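Local coordinates for BDI_3064 protein (Parabacteroides distasonis ATCC 8503, PDB 5Z06) that hydrolyses linear beta-1,2-glucan and beta-1,2-glucooligosaccharides of four or more units, releasing sophorose from the non-reducing end in an exo fashion, at residues 285-290 with 629-634. Residues are numbered along the deposited sequence; the frame is centred on the assembly and turned at random.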
# COMPACT_ATOMS: atom_id res chain seq x y z
N GLU A 285 -24.38 5.61 -0.20
CA GLU A 285 -24.25 5.31 1.23
C GLU A 285 -23.64 3.94 1.43
O GLU A 285 -22.70 3.79 2.19
CB GLU A 285 -25.60 5.39 1.95
CG GLU A 285 -26.12 6.82 2.14
CD GLU A 285 -25.29 7.61 3.12
OE1 GLU A 285 -25.25 7.23 4.31
OE2 GLU A 285 -24.67 8.62 2.70
N GLN A 286 -24.18 2.96 0.72
CA GLN A 286 -23.64 1.60 0.75
C GLN A 286 -22.22 1.56 0.26
O GLN A 286 -21.37 0.83 0.83
CB GLN A 286 -24.54 0.65 -0.05
CG GLN A 286 -25.87 0.37 0.66
CD GLN A 286 -26.86 -0.41 -0.20
OE1 GLN A 286 -27.22 0.03 -1.29
NE2 GLN A 286 -27.31 -1.57 0.29
N LEU A 287 -21.93 2.32 -0.79
CA LEU A 287 -20.55 2.40 -1.28
C LEU A 287 -19.59 2.97 -0.23
O LEU A 287 -18.52 2.44 -0.03
CB LEU A 287 -20.46 3.21 -2.55
CG LEU A 287 -21.04 2.54 -3.79
CD1 LEU A 287 -21.05 3.58 -4.90
CD2 LEU A 287 -20.27 1.29 -4.20
N LEU A 288 -20.01 4.04 0.45
CA LEU A 288 -19.23 4.59 1.54
C LEU A 288 -18.97 3.55 2.61
O LEU A 288 -17.84 3.42 3.05
CB LEU A 288 -19.91 5.81 2.15
CG LEU A 288 -19.96 7.02 1.22
CD1 LEU A 288 -20.86 8.09 1.81
CD2 LEU A 288 -18.56 7.54 0.90
N ASP A 289 -20.02 2.82 3.02
CA ASP A 289 -19.89 1.76 4.01
C ASP A 289 -18.87 0.73 3.61
O ASP A 289 -18.09 0.30 4.43
CB ASP A 289 -21.22 0.99 4.22
CG ASP A 289 -22.29 1.82 4.87
OD1 ASP A 289 -22.00 2.86 5.46
OD2 ASP A 289 -23.47 1.43 4.77
N MET A 290 -18.97 0.28 2.37
CA MET A 290 -18.10 -0.75 1.84
C MET A 290 -16.66 -0.26 1.79
O MET A 290 -15.75 -0.96 2.21
CB MET A 290 -18.55 -1.14 0.43
CG MET A 290 -17.62 -2.08 -0.31
SD MET A 290 -18.11 -2.09 -2.04
CE MET A 290 -17.21 -0.68 -2.70
N LYS A 629 -17.37 10.88 -6.79
CA LYS A 629 -17.17 10.52 -8.20
C LYS A 629 -16.00 9.59 -8.37
O LYS A 629 -16.11 8.58 -9.06
CB LYS A 629 -16.98 11.76 -9.06
CG LYS A 629 -18.25 12.56 -9.28
CD LYS A 629 -17.95 13.72 -10.23
CE LYS A 629 -18.97 14.84 -10.12
NZ LYS A 629 -20.19 14.51 -10.83
N ALA A 630 -14.89 9.92 -7.70
CA ALA A 630 -13.69 9.09 -7.71
C ALA A 630 -14.00 7.70 -7.20
O ALA A 630 -13.67 6.71 -7.84
CB ALA A 630 -12.61 9.72 -6.86
N LEU A 631 -14.63 7.65 -6.05
CA LEU A 631 -15.00 6.38 -5.44
C LEU A 631 -15.79 5.51 -6.42
O LEU A 631 -15.45 4.35 -6.63
CB LEU A 631 -15.83 6.65 -4.20
CG LEU A 631 -16.03 5.49 -3.26
CD1 LEU A 631 -16.48 6.04 -1.90
CD2 LEU A 631 -17.04 4.47 -3.78
N ARG A 632 -16.83 6.08 -7.01
CA ARG A 632 -17.68 5.35 -7.95
C ARG A 632 -16.92 4.84 -9.15
O ARG A 632 -17.12 3.71 -9.57
CB ARG A 632 -18.77 6.25 -8.45
CG ARG A 632 -19.87 6.52 -7.45
CD ARG A 632 -20.96 7.27 -8.19
NE ARG A 632 -21.70 8.15 -7.30
CZ ARG A 632 -21.70 9.47 -7.35
NH1 ARG A 632 -20.99 10.15 -8.26
NH2 ARG A 632 -22.44 10.14 -6.46
N ASN A 633 -16.04 5.68 -9.69
CA ASN A 633 -15.20 5.35 -10.80
C ASN A 633 -14.21 4.25 -10.43
O ASN A 633 -14.11 3.22 -11.11
CB ASN A 633 -14.42 6.59 -11.22
CG ASN A 633 -13.56 6.36 -12.45
OD1 ASN A 633 -13.98 5.64 -13.36
ND2 ASN A 633 -12.38 6.99 -12.49
N TYR A 634 -13.47 4.47 -9.36
CA TYR A 634 -12.46 3.51 -8.92
C TYR A 634 -13.05 2.11 -8.71
O TYR A 634 -12.46 1.10 -9.12
CB TYR A 634 -11.79 3.98 -7.62
CG TYR A 634 -10.98 5.23 -7.73
CD1 TYR A 634 -10.50 5.68 -8.95
CD2 TYR A 634 -10.64 5.94 -6.59
CE1 TYR A 634 -9.74 6.83 -9.04
CE2 TYR A 634 -9.86 7.07 -6.66
CZ TYR A 634 -9.43 7.52 -7.90
OH TYR A 634 -8.67 8.64 -8.00
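Two helices of what is probably the (alpha/alpha)6-type glycosidase domain meet here through a leucine-rich interface, helix 284-297 lending Leu-287 and Leu-288 and helix 624-636 lending Leu-631 and the aliphatic part of Arg-632. Leu-631 touches both leucines of the other helix. Its CB already points at that helix, and with CG trans to the backbone N (chi1 -166°) the two methyls fall one on each leucine: CD2 lies 3.8 Å from CB of Leu-287, while CD1 meets CD2 of Leu-288 at 3.8 Å. The Leu-288 and Leu-631 side chains run nearly perpendicular to each other, and Leu-288 reaches across with the end of its chain.

The short helix segments cross at 75°, their axes 10.9 Å apart at closest approach, a separation that leaves the joining to side chains and limits the buried surface to 165 Å². Membership of the six-hairpin clan is consistent with an (alpha/alpha)6-type helical region, within which this contact joins segments separated by 338 residues.

Leu-287 also brings CD1 to within 4.1 Å of CG of Arg-632, again with the side chains at about a right angle. Of the arginine side chain only CG touches the leucine; the chain beyond it runs extended to NE, and the guanidinium group forms a salt bridge between NH2 and OD2 of Asp-284, the first residue of the opposing helix. Leu-617 also packs on Leu-631, and Ile-675 of helix 665-680 covers part of Leu-288.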